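Local atomic coordinates of F420-reducing hydrogenase, subunit beta (Methanothermobacter marburgensis, PDB entry 4OMF), a protein that probably carries electrons from hydrogen oxidation through an iron-sulfur cluster and bound FAD to coenzyme F420, as the beta subunit of an F420-reducing hydrogenase. Residues Q20-D25 / E67-A72; E136-P139 / T145-C148; V158-I163 / W169-D174. All blocks are in the same frame, centred on the assembly; numbering follows the deposited sequence.

Contact 1 of 3, residues Q20-D25 / E67-A72; sequences QKLAQD and ELKAAA. With FAD (flavin-adenine dinucleotide), chain R.
Leu22 lies against Lys69 and Ala72 where helices 17-22 and 65-70 come together beside the diphosphate of FAD. Its branched end meets the root of the lysine: Leu22 CD1 rests 3.8 Å from Lys69 CB, the side chains crossing at about a right angle. With CG anti to its carbonyl carbon (chi1 -76°) and the chain extended beyond, Lys69 leads its ammonium group away to a salt bridge with Glu18; its aliphatic root packs while its charged end is paired, which suits a lysine here. Ala72 points its methyl toward the leucine, CB of Ala72 to CB of Leu22 being 4.0 Å, and is small enough for the cofactor to pass close by. At Ala23 the chain leaves helical geometry, and the next two amides grip the phosphates: Gln24 N bonds FAD O1A at 2.8 Å, almost straight at 173°, and Asp25 N bonds FAD O2P at 2.8 Å. The carboxylate of Asp25 accepts from the ribityl hydroxyl, OD2 of Asp25 to O4' of FAD 2.5 Å. The contact joins helix 17-22 to helix 65-70 at the surface, while Leu68 packs on helix 28-39 and on strands 44-51 and 56-62 of the mixed sheet.

Contact 2 of 3, residues E136-P139 / T145-C148; sequences ENFP and TFIC. With FAD (flavin-adenine dinucleotide), chain R; SF4 (iron/sulfur cluster), chain N.
Phe138 and Phe146 form a T-shaped pair in which Phe146 brings its edge to a face of Phe138. The ring centroids of Phe138 and Phe146 are 5.2 Å apart and the planes stand at 84°. The touching edge is CE1 and CZ of Phe146, which lie over the CD1-CE1 side of the Phe138 ring rather than its middle; CZ of Phe146 is 3.7 Å from CE1 of Phe138. Both rings have CG anti to the carbonyl carbon (chi1 -60° and -55°), which sends them toward each other across backbones whose nearest CA atoms, in the same two residues, are 10.5 Å apart. Flat, wholly apolar phenylalanines suit this buried position.

Beyond the ring pair the two segments do not meet. On the more open side Glu136 is partly exposed, its OE1 hydrogen-bonded to an unidentified bound molecule. Asn137, buried, turns to the cofactors: its amide packs on the flavin methyl, OD1 of Asn137 to C7M of FAD 3.4 Å, and CB of Asn137 lies 3.5 Å from S2 of the cluster. OD1 also takes the N-H of Phe138 from above its carbonyl plane, and ND2 donates to Thr77 O. An alanine here is likely to leave the Thr77 carbonyl and the Phe138 amide without these partners and open a gap beside the flavin methyl.

The pair spans from the loop after strand 126-132 to helix 140-150, which Pro139 precedes as N-cap residue, and Phe146 also meets Phe168 and Tyr187 edge-to-face.

Contact 3 of 3, residues V158-I163 / W169-D174; sequences VEKMDI and WVYTQD
Backbone hydrogen bonds join Lys160 to Tyr171 and Asp162 to Trp169, the strands running antiparallel at 160°. Tyr171 N meets Lys160 O at 2.9 Å, nearly straight and in the carbonyl plane, and Trp169 N gives a shorter bond to Asp162 O of 2.7 Å; Asp162 N returns one to Trp169 O. Between these pairs lies the non-hydrogen-bonded pair Met161 and Val170, where a CA-H...O contact runs from Met161 CA to Trp169 O at 3.3 Å. At the far end Tyr171 O receives Glu159 N at 2.7 Å and, weakly, Lys160 N, two donors on one carbonyl.

Side-chain packing differs on the two faces. Met161 and Val170 share the one that helix 140-150 covers through Ile147, and Val158 CG2 lies 4.3 Å from Val170 CB. On the other, ring edges meet carbonyl oxygens: the Tyr171 ring turns its edge to Lys160 O, CD2 of Tyr171 lying 3.7 Å from that oxygen, and Trp169 brings the CD1 edge of its indole to Asp162 O at 3.4 Å. Broad side chains suit this partly exposed face, where each also spreads over strand 176-180.

Two polar ends find partners outside the two segments. Lys160, with CG anti to its backbone N (chi1 -174°) and the chain straight beyond, reaches Gln24 O with NZ, while Trp169 NE1 bonds Gly164 O. The extended Glu159 chain lays OE2 against Gln173, 3.4 Å from Gln173 CB, its carboxylate plane nearly perpendicular to the amide.

Together these features make a beta hairpin of strands 160-164 and 167-171 with a classic beta bulge, Glu159 and Lys160 facing Tyr171.

In the fold
The contacts follow one another along the chain without overlapping. Contact 1 holds the diphosphate end of FAD; contact 2 lies beside the flavin and the iron-sulfur cluster, its centre about 21 Å from that of contact 1 with no touch between them. Contact 3, the hairpin, bridges the two: its centre is about 15 Å from that of contact 1 and about 13 Å from that of contact 2. The hairpin is probably hydrogen-bonded to the diphosphate-binding loop at Gln24 and packs on Ile147 of helix 140-150 and on Phe138, next in the chain to Asn137. In contact 2 Asn137 lies against both flavin and cluster, consistent with electron transfer between them.

Contact 1 of 3, residues Q20-D25 / E67-A72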
loop_
_atom_site.group_PDB
_atom_site.type_symbol
_atom_site.label_atom_id
_atom_site.label_comp_id
_atom_site.label_asym_id
_atom_site.label_seq_id
_atom_site.Cartn_x
_atom_site.Cartn_y
_atom_site.Cartn_z
ATOM N N GLN C 20 25.831 37.164 -14.541
ATOM C CA GLN C 20 24.876 38.158 -15.039
ATOM C C GLN C 20 24.124 37.657 -16.275
ATOM O O GLN C 20 22.912 37.826 -16.383
ATOM C CB GLN C 20 25.589 39.466 -15.371
ATOM C CG GLN C 20 26.176 40.187 -14.151
ATOM C CD GLN C 20 26.819 41.521 -14.503
ATOM O OE1 GLN C 20 27.050 41.827 -15.677
ATOM N NE2 GLN C 20 27.115 42.322 -13.484
ATOM N N LYS C 21 24.844 37.015 -17.186
ATOM C CA LYS C 21 24.243 36.490 -18.413
ATOM C C LYS C 21 23.217 35.381 -18.164
ATOM O O LYS C 21 22.256 35.234 -18.925
ATOM C CB LYS C 21 25.326 35.956 -19.349
ATOM C CG LYS C 21 26.239 37.009 -19.948
ATOM C CD LYS C 21 25.646 37.630 -21.203
ATOM C CE LYS C 21 26.719 38.316 -22.043
ATOM N NZ LYS C 21 27.468 39.356 -21.276
ATOM N N LEU C 22 23.419 34.598 -17.107
ATOM C CA LEU C 22 22.615 33.400 -16.888
ATOM C C LEU C 22 21.473 33.615 -15.901
ATOM O O LEU C 22 20.473 32.891 -15.918
ATOM C CB LEU C 22 23.507 32.258 -16.387
ATOM C CG LEU C 22 24.578 31.775 -17.377
ATOM C CD1 LEU C 22 25.603 30.905 -16.656
ATOM C CD2 LEU C 22 23.942 31.005 -18.529
ATOM N N ALA C 23 21.621 34.625 -15.050
ATOM C CA ALA C 23 20.727 34.834 -13.901
ATOM C C ALA C 23 19.322 35.289 -14.249
ATOM O O ALA C 23 19.117 36.014 -15.225
ATOM C CB ALA C 23 21.347 35.855 -12.965
ATOM N N GLN C 24 18.357 34.894 -13.417
ATOM C CA GLN C 24 17.001 35.418 -13.550
ATOM C C GLN C 24 16.963 36.921 -13.310
ATOM O O GLN C 24 16.366 37.690 -14.080
ATOM C CB GLN C 24 16.052 34.729 -12.569
ATOM C CG GLN C 24 14.589 35.164 -12.731
ATOM C CD GLN C 24 13.948 34.542 -13.988
ATOM O OE1 GLN C 24 14.515 33.630 -14.605
ATOM N NE2 GLN C 24 12.772 35.034 -14.362
ATOM N N ASP C 25 17.597 37.319 -12.219
ATOM C CA ASP C 25 17.551 38.688 -11.747
ATOM C C ASP C 25 18.982 39.172 -11.499
ATOM O O ASP C 25 19.747 39.313 -12.451
ATOM C CB ASP C 25 16.673 38.765 -10.497
ATOM C CG ASP C 25 15.225 38.412 -10.796
ATOM O OD1 ASP C 25 14.664 39.008 -11.745
ATOM O OD2 ASP C 25 14.652 37.533 -10.112
ATOM N N GLU C 67 28.145 23.690 -12.221
ATOM C CA GLU C 67 26.853 23.074 -11.971
ATOM C C GLU C 67 25.860 24.070 -11.373
ATOM O O GLU C 67 24.648 24.012 -11.657
ATOM C CB GLU C 67 26.998 21.858 -11.051
ATOM C CG GLU C 67 27.582 20.648 -11.738
ATOM C CD GLU C 67 27.914 19.519 -10.761
ATOM O OE1 GLU C 67 28.259 19.813 -9.595
ATOM O OE2 GLU C 67 27.841 18.340 -11.169
ATOM N N LEU C 68 26.369 24.981 -10.547
ATOM C CA LEU C 68 25.519 26.046 -9.993
ATOM C C LEU C 68 25.019 26.933 -11.123
ATOM O O LEU C 68 23.845 27.302 -11.177
ATOM C CB LEU C 68 26.290 26.880 -8.975
ATOM C CG LEU C 68 26.604 26.163 -7.665
ATOM C CD1 LEU C 68 27.547 27.006 -6.769
ATOM C CD2 LEU C 68 25.315 25.831 -6.942
ATOM N N LYS C 69 25.935 27.303 -12.002
ATOM C CA LYS C 69 25.597 28.154 -13.138
ATOM C C LYS C 69 24.584 27.467 -14.058
ATOM O O LYS C 69 23.691 28.114 -14.601
ATOM C CB LYS C 69 26.853 28.513 -13.923
ATOM C CG LYS C 69 27.701 29.559 -13.237
ATOM C CD LYS C 69 28.919 29.898 -14.064
ATOM C CE LYS C 69 29.912 30.726 -13.266
ATOM N NZ LYS C 69 31.217 30.835 -13.991
ATOM N N ALA C 70 24.722 26.157 -14.236
ATOM C CA ALA C 70 23.776 25.424 -15.097
ATOM C C ALA C 70 22.346 25.408 -14.539
ATOM O O ALA C 70 21.382 25.129 -15.279
ATOM C CB ALA C 70 24.259 23.990 -15.324
ATOM N N ALA C 71 22.204 25.715 -13.250
ATOM C CA ALA C 71 20.901 25.724 -12.594
ATOM C C ALA C 71 20.282 27.139 -12.528
ATOM O O ALA C 71 19.132 27.303 -12.104
ATOM C CB ALA C 71 21.013 25.146 -11.185
ATOM N N ALA C 72 21.039 28.149 -12.945
ATOM C CA ALA C 72 20.595 29.539 -12.832
ATOM C C ALA C 72 19.347 29.786 -13.672
ATOM O O ALA C 72 19.099 29.070 -14.662
ATOM C CB ALA C 72 21.706 30.487 -13.248
HETATM P PA FAD R . 19.846 32.801 -10.217
HETATM O O1A FAD R . 19.090 32.966 -11.510
HETATM O O2A FAD R . 21.321 33.048 -10.089
HETATM O O5B FAD R . 19.578 31.318 -9.702
HETATM C C5B FAD R . 18.197 30.950 -9.569
HETATM C C4B FAD R . 18.126 29.801 -8.562
HETATM O O4B FAD R . 16.758 29.444 -8.355
HETATM C C3B FAD R . 18.850 28.576 -9.108
HETATM O O3B FAD R . 19.754 28.022 -8.139
HETATM C C2B FAD R . 17.717 27.595 -9.374
HETATM O O2B FAD R . 18.139 26.247 -9.117
HETATM C C1B FAD R . 16.628 28.034 -8.412
HETATM N N9A FAD R . 15.304 27.666 -8.944
HETATM C C8A FAD R . 14.832 27.979 -10.164
HETATM N N7A FAD R . 13.576 27.502 -10.327
HETATM C C5A FAD R . 13.247 26.869 -9.167
HETATM C C6A FAD R . 12.069 26.122 -8.669
HETATM N N6A FAD R . 10.970 25.933 -9.446
HETATM N N1A FAD R . 12.135 25.643 -7.416
HETATM C C2A FAD R . 13.227 25.783 -6.636
HETATM N N3A FAD R . 14.346 26.440 -7.023
HETATM C C4A FAD R . 14.391 26.989 -8.263
HETATM N N1 FAD R . 10.535 36.492 -7.302
HETATM C C2 FAD R . 9.809 37.563 -6.786
HETATM O O2 FAD R . 10.371 38.671 -6.674
HETATM N N3 FAD R . 8.474 37.378 -6.456
HETATM C C4 FAD R . 7.875 36.141 -6.583
HETATM O O4 FAD R . 6.680 36.009 -6.236
HETATM C C4X FAD R . 8.358 35.311 -7.663
HETATM N N5 FAD R . 7.621 34.035 -7.857
HETATM C C5X FAD R . 8.511 32.867 -7.847
HETATM C C6 FAD R . 7.855 31.631 -7.967
HETATM C C7 FAD R . 8.599 30.465 -8.188
HETATM C C7M FAD R . 7.898 29.118 -8.306
HETATM C C8 FAD R . 9.984 30.571 -8.302
HETATM C C8M FAD R . 10.899 29.386 -8.546
HETATM C C9 FAD R . 10.648 31.813 -8.197
HETATM C C9A FAD R . 9.902 32.989 -8.061
HETATM N N10 FAD R . 10.563 34.227 -7.854
HETATM C C10 FAD R . 9.844 35.406 -7.790
HETATM C "C1'" FAD R . 12.018 34.346 -7.634
HETATM C "C2'" FAD R . 12.814 34.650 -8.876
HETATM O "O2'" FAD R . 12.175 34.392 -10.041
HETATM C "C3'" FAD R . 14.106 34.276 -8.777
HETATM O "O3'" FAD R . 14.290 32.934 -8.830
HETATM C "C4'" FAD R . 14.948 34.984 -7.730
HETATM O "O4'" FAD R . 14.868 36.420 -7.853
HETATM C "C5'" FAD R . 16.408 34.522 -7.796
HETATM O "O5'" FAD R . 17.051 35.122 -8.910
HETATM P P FAD R . 18.646 35.192 -9.006
HETATM O O1P FAD R . 19.136 35.748 -7.687
HETATM O O2P FAD R . 19.043 35.903 -10.267
HETATM O O3P FAD R . 19.062 33.619 -9.055
#

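Contact 2 of 3, residues E136-P139 / T145-C148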
loop_
_atom_site.group_PDB
_atom_site.type_symbol
_atom_site.label_atom_id
_atom_site.label_comp_id
_atom_site.label_asym_id
_atom_site.label_seq_id
_atom_site.Cartn_x
_atom_site.Cartn_y
_atom_site.Cartn_z
ATOM N N GLU C 136 3.151 32.049 -6.140
ATOM C CA GLU C 136 2.395 30.899 -6.627
ATOM C C GLU C 136 3.331 29.996 -7.396
ATOM O O GLU C 136 4.356 30.459 -7.895
ATOM C CB GLU C 136 1.231 31.331 -7.535
ATOM C CG GLU C 136 1.649 32.051 -8.816
ATOM C CD GLU C 136 1.663 33.566 -8.684
ATOM O OE1 GLU C 136 2.643 34.201 -9.138
ATOM O OE2 GLU C 136 0.688 34.133 -8.141
ATOM N N ASN C 137 2.975 28.716 -7.516
ATOM C CA ASN C 137 3.679 27.839 -8.441
ATOM C C ASN C 137 2.675 27.038 -9.295
ATOM O O ASN C 137 1.519 26.908 -8.927
ATOM C CB ASN C 137 4.631 26.898 -7.692
ATOM C CG ASN C 137 5.816 26.472 -8.541
ATOM O OD1 ASN C 137 5.902 26.822 -9.714
ATOM N ND2 ASN C 137 6.748 25.726 -7.942
ATOM N N PHE C 138 3.125 26.556 -10.446
ATOM C CA PHE C 138 2.244 25.973 -11.473
ATOM C C PHE C 138 2.569 24.519 -11.810
ATOM O O PHE C 138 3.730 24.146 -11.931
ATOM C CB PHE C 138 2.317 26.795 -12.781
ATOM C CG PHE C 138 1.909 28.226 -12.624
ATOM C CD1 PHE C 138 0.565 28.587 -12.670
ATOM C CD2 PHE C 138 2.858 29.214 -12.403
ATOM C CE1 PHE C 138 0.165 29.913 -12.502
ATOM C CE2 PHE C 138 2.466 30.541 -12.227
ATOM C CZ PHE C 138 1.114 30.887 -12.283
ATOM N N PRO C 139 1.533 23.682 -11.975
ATOM C CA PRO C 139 1.835 22.382 -12.587
ATOM C C PRO C 139 2.412 22.615 -13.995
ATOM O O PRO C 139 2.162 23.650 -14.621
ATOM C CB PRO C 139 0.480 21.670 -12.631
ATOM C CG PRO C 139 -0.402 22.426 -11.656
ATOM C CD PRO C 139 0.108 23.837 -11.626
ATOM N N THR C 145 -0.156 25.325 -21.071
ATOM C CA THR C 145 -1.327 26.099 -21.498
ATOM C C THR C 145 -0.940 27.553 -21.788
ATOM O O THR C 145 -1.321 28.098 -22.819
ATOM C CB THR C 145 -2.458 26.095 -20.449
ATOM O OG1 THR C 145 -2.933 24.754 -20.264
ATOM C CG2 THR C 145 -3.639 26.965 -20.937
ATOM N N PHE C 146 -0.159 28.157 -20.895
ATOM C CA PHE C 146 0.278 29.533 -21.114
ATOM C C PHE C 146 1.071 29.638 -22.409
ATOM O O PHE C 146 0.793 30.493 -23.246
ATOM C CB PHE C 146 1.143 30.047 -19.953
ATOM C CG PHE C 146 0.489 29.939 -18.595
ATOM C CD1 PHE C 146 1.257 29.954 -17.447
ATOM C CD2 PHE C 146 -0.884 29.840 -18.470
ATOM C CE1 PHE C 146 0.666 29.852 -16.193
ATOM C CE2 PHE C 146 -1.472 29.727 -17.224
ATOM C CZ PHE C 146 -0.699 29.738 -16.089
ATOM N N ILE C 147 2.051 28.746 -22.567
ATOM C CA ILE C 147 3.105 28.902 -23.584
ATOM C C ILE C 147 2.749 28.263 -24.932
ATOM O O ILE C 147 2.919 28.886 -25.975
ATOM C CB ILE C 147 4.434 28.307 -23.053
ATOM C CG1 ILE C 147 4.979 29.199 -21.930
ATOM C CG2 ILE C 147 5.456 28.116 -24.181
ATOM C CD1 ILE C 147 6.013 28.534 -21.038
ATOM N N CYS C 148 2.236 27.034 -24.896
ATOM C CA CYS C 148 1.926 26.304 -26.120
ATOM C C CYS C 148 0.555 26.632 -26.693
ATOM O O CYS C 148 0.362 26.564 -27.906
ATOM C CB CYS C 148 2.028 24.795 -25.887
ATOM S SG CYS C 148 3.614 24.242 -25.249
HETATM P PA FAD R . 19.846 32.801 -10.217
HETATM O O1A FAD R . 19.090 32.966 -11.510
HETATM O O2A FAD R . 21.321 33.048 -10.089
HETATM O O5B FAD R . 19.578 31.318 -9.702
HETATM C C5B FAD R . 18.197 30.950 -9.569
HETATM C C4B FAD R . 18.126 29.801 -8.562
HETATM O O4B FAD R . 16.758 29.444 -8.355
HETATM C C3B FAD R . 18.850 28.576 -9.108
HETATM O O3B FAD R . 19.754 28.022 -8.139
HETATM C C2B FAD R . 17.717 27.595 -9.374
HETATM O O2B FAD R . 18.139 26.247 -9.117
HETATM C C1B FAD R . 16.628 28.034 -8.412
HETATM N N9A FAD R . 15.304 27.666 -8.944
HETATM C C8A FAD R . 14.832 27.979 -10.164
HETATM N N7A FAD R . 13.576 27.502 -10.327
HETATM C C5A FAD R . 13.247 26.869 -9.167
HETATM C C6A FAD R . 12.069 26.122 -8.669
HETATM N N6A FAD R . 10.970 25.933 -9.446
HETATM N N1A FAD R . 12.135 25.643 -7.416
HETATM C C2A FAD R . 13.227 25.783 -6.636
HETATM N N3A FAD R . 14.346 26.440 -7.023
HETATM C C4A FAD R . 14.391 26.989 -8.263
HETATM N N1 FAD R . 10.535 36.492 -7.302
HETATM C C2 FAD R . 9.809 37.563 -6.786
HETATM O O2 FAD R . 10.371 38.671 -6.674
HETATM N N3 FAD R . 8.474 37.378 -6.456
HETATM C C4 FAD R . 7.875 36.141 -6.583
HETATM O O4 FAD R . 6.680 36.009 -6.236
HETATM C C4X FAD R . 8.358 35.311 -7.663
HETATM N N5 FAD R . 7.621 34.035 -7.857
HETATM C C5X FAD R . 8.511 32.867 -7.847
HETATM C C6 FAD R . 7.855 31.631 -7.967
HETATM C C7 FAD R . 8.599 30.465 -8.188
HETATM C C7M FAD R . 7.898 29.118 -8.306
HETATM C C8 FAD R . 9.984 30.571 -8.302
HETATM C C8M FAD R . 10.899 29.386 -8.546
HETATM C C9 FAD R . 10.648 31.813 -8.197
HETATM C C9A FAD R . 9.902 32.989 -8.061
HETATM N N10 FAD R . 10.563 34.227 -7.854
HETATM C C10 FAD R . 9.844 35.406 -7.790
HETATM C "C1'" FAD R . 12.018 34.346 -7.634
HETATM C "C2'" FAD R . 12.814 34.650 -8.876
HETATM O "O2'" FAD R . 12.175 34.392 -10.041
HETATM C "C3'" FAD R . 14.106 34.276 -8.777
HETATM O "O3'" FAD R . 14.290 32.934 -8.830
HETATM C "C4'" FAD R . 14.948 34.984 -7.730
HETATM O "O4'" FAD R . 14.868 36.420 -7.853
HETATM C "C5'" FAD R . 16.408 34.522 -7.796
HETATM O "O5'" FAD R . 17.051 35.122 -8.910
HETATM P P FAD R . 18.646 35.192 -9.006
HETATM O O1P FAD R . 19.136 35.748 -7.687
HETATM O O2P FAD R . 19.043 35.903 -10.267
HETATM O O3P FAD R . 19.062 33.619 -9.055
HETATM FE FE1 SF4 N . 5.041 27.272 -1.959
HETATM FE FE2 SF4 N . 3.700 29.340 -0.990
HETATM FE FE3 SF4 N . 2.786 28.115 -3.179
HETATM FE FE4 SF4 N . 5.047 29.564 -3.375
HETATM S S1 SF4 N . 2.935 30.395 -2.882
HETATM S S2 SF4 N . 4.726 27.416 -4.198
HETATM S S3 SF4 N . 5.953 29.298 -1.319
HETATM S S4 SF4 N . 2.909 27.193 -1.082
#

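Contact 3 of 3, residues V158-I163 / W169-D174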
loop_
_atom_site.group_PDB
_atom_site.type_symbol
_atom_site.label_atom_id
_atom_site.label_comp_id
_atom_site.label_asym_id
_atom_site.label_seq_id
_atom_site.Cartn_x
_atom_site.Cartn_y
_atom_site.Cartn_z
ATOM N N VAL C 158 11.035 28.726 -25.749
ATOM C CA VAL C 158 11.208 29.668 -24.620
ATOM C C VAL C 158 12.665 29.721 -24.140
ATOM O O VAL C 158 13.218 28.703 -23.703
ATOM C CB VAL C 158 10.281 29.290 -23.443
ATOM C CG1 VAL C 158 10.574 30.147 -22.218
ATOM C CG2 VAL C 158 8.803 29.432 -23.882
ATOM N N GLU C 159 13.299 30.890 -24.260
ATOM C CA GLU C 159 14.665 31.076 -23.771
ATOM C C GLU C 159 14.713 31.546 -22.317
ATOM O O GLU C 159 15.690 31.291 -21.612
ATOM C CB GLU C 159 15.424 32.075 -24.656
ATOM C CG GLU C 159 15.590 31.546 -26.074
ATOM C CD GLU C 159 16.501 32.389 -26.943
ATOM O OE1 GLU C 159 16.800 33.544 -26.573
ATOM O OE2 GLU C 159 16.912 31.885 -28.015
ATOM N N LYS C 160 13.665 32.236 -21.878
ATOM C CA LYS C 160 13.566 32.713 -20.490
ATOM C C LYS C 160 12.084 32.949 -20.163
ATOM O O LYS C 160 11.330 33.357 -21.030
ATOM C CB LYS C 160 14.368 34.012 -20.285
ATOM C CG LYS C 160 14.430 34.489 -18.822
ATOM C CD LYS C 160 15.220 35.800 -18.669
ATOM C CE LYS C 160 15.464 36.120 -17.186
ATOM N NZ LYS C 160 16.060 37.462 -16.966
ATOM N N MET C 161 11.675 32.700 -18.926
ATOM C CA MET C 161 10.345 33.113 -18.484
ATOM C C MET C 161 10.506 34.043 -17.280
ATOM O O MET C 161 11.521 33.995 -16.584
ATOM C CB MET C 161 9.454 31.903 -18.154
ATOM C CG MET C 161 10.027 30.933 -17.116
ATOM S SD MET C 161 8.952 29.482 -16.877
ATOM C CE MET C 161 8.898 28.781 -18.524
ATOM N N ASP C 162 9.509 34.894 -17.052
ATOM C CA ASP C 162 9.590 35.896 -15.987
ATOM C C ASP C 162 8.177 36.316 -15.593
ATOM O O ASP C 162 7.240 36.220 -16.389
ATOM C CB ASP C 162 10.399 37.110 -16.464
ATOM C CG ASP C 162 11.046 37.878 -15.319
ATOM O OD1 ASP C 162 10.842 37.488 -14.147
ATOM O OD2 ASP C 162 11.769 38.862 -15.604
ATOM N N ILE C 163 8.025 36.764 -14.357
ATOM C CA ILE C 163 6.746 37.267 -13.867
ATOM C C ILE C 163 7.021 38.614 -13.225
ATOM O O ILE C 163 7.995 38.770 -12.495
ATOM C CB ILE C 163 6.093 36.291 -12.855
ATOM C CG1 ILE C 163 5.622 35.029 -13.580
ATOM C CG2 ILE C 163 4.946 36.981 -12.092
ATOM C CD1 ILE C 163 5.040 33.935 -12.688
ATOM N N TRP C 169 5.742 36.636 -18.611
ATOM C CA TRP C 169 6.576 36.960 -19.769
ATOM C C TRP C 169 7.303 35.740 -20.334
ATOM O O TRP C 169 7.906 34.961 -19.579
ATOM C CB TRP C 169 7.639 37.997 -19.397
ATOM C CG TRP C 169 7.134 39.244 -18.735
ATOM C CD1 TRP C 169 6.614 39.356 -17.477
ATOM C CD2 TRP C 169 7.163 40.568 -19.280
ATOM N NE1 TRP C 169 6.281 40.668 -17.221
ATOM C CE2 TRP C 169 6.602 41.431 -18.313
ATOM C CE3 TRP C 169 7.573 41.103 -20.504
ATOM C CZ2 TRP C 169 6.464 42.810 -18.523
ATOM C CZ3 TRP C 169 7.432 42.472 -20.718
ATOM C CH2 TRP C 169 6.874 43.309 -19.730
ATOM N N VAL C 170 7.311 35.602 -21.655
ATOM C CA VAL C 170 8.177 34.590 -22.262
ATOM C C VAL C 170 9.047 35.245 -23.318
ATOM O O VAL C 170 8.576 36.009 -24.132
ATOM C CB VAL C 170 7.374 33.387 -22.853
ATOM C CG1 VAL C 170 6.392 32.830 -21.817
ATOM C CG2 VAL C 170 6.632 33.761 -24.079
ATOM N N TYR C 171 10.342 34.968 -23.239
ATOM C CA TYR C 171 11.304 35.458 -24.211
ATOM C C TYR C 171 11.671 34.337 -25.183
ATOM O O TYR C 171 12.065 33.249 -24.753
ATOM C CB TYR C 171 12.547 35.965 -23.490
ATOM C CG TYR C 171 12.243 37.162 -22.626
ATOM C CD1 TYR C 171 12.393 38.446 -23.122
ATOM C CD2 TYR C 171 11.777 37.007 -21.328
ATOM C CE1 TYR C 171 12.102 39.555 -22.339
ATOM C CE2 TYR C 171 11.484 38.105 -20.540
ATOM C CZ TYR C 171 11.650 39.373 -21.048
ATOM O OH TYR C 171 11.364 40.472 -20.264
ATOM N N THR C 172 11.529 34.597 -26.476
ATOM C CA THR C 172 11.953 33.623 -27.479
ATOM C C THR C 172 13.206 34.152 -28.178
ATOM O O THR C 172 13.745 35.185 -27.772
ATOM C CB THR C 172 10.847 33.328 -28.511
ATOM O OG1 THR C 172 10.631 34.481 -29.338
ATOM C CG2 THR C 172 9.558 32.943 -27.826
ATOM N N GLN C 173 13.679 33.474 -29.225
ATOM C CA GLN C 173 14.951 33.881 -29.823
ATOM C C GLN C 173 14.907 35.307 -30.377
ATOM O O GLN C 173 15.956 35.962 -30.493
ATOM C CB GLN C 173 15.397 32.907 -30.921
ATOM C CG GLN C 173 14.375 32.553 -31.973
ATOM C CD GLN C 173 14.951 31.529 -32.968
ATOM O OE1 GLN C 173 15.981 30.892 -32.699
ATOM N NE2 GLN C 173 14.298 31.383 -34.116
ATOM N N ASP C 174 13.708 35.802 -30.687
ATOM C CA ASP C 174 13.591 37.169 -31.202
ATOM C C ASP C 174 12.296 37.906 -30.841
ATOM O O ASP C 174 11.933 38.881 -31.504
ATOM C CB ASP C 174 13.735 37.148 -32.723
ATOM C CG ASP C 174 12.578 36.435 -33.410
ATOM O OD1 ASP C 174 11.703 35.876 -32.699
ATOM O OD2 ASP C 174 12.556 36.435 -34.664
#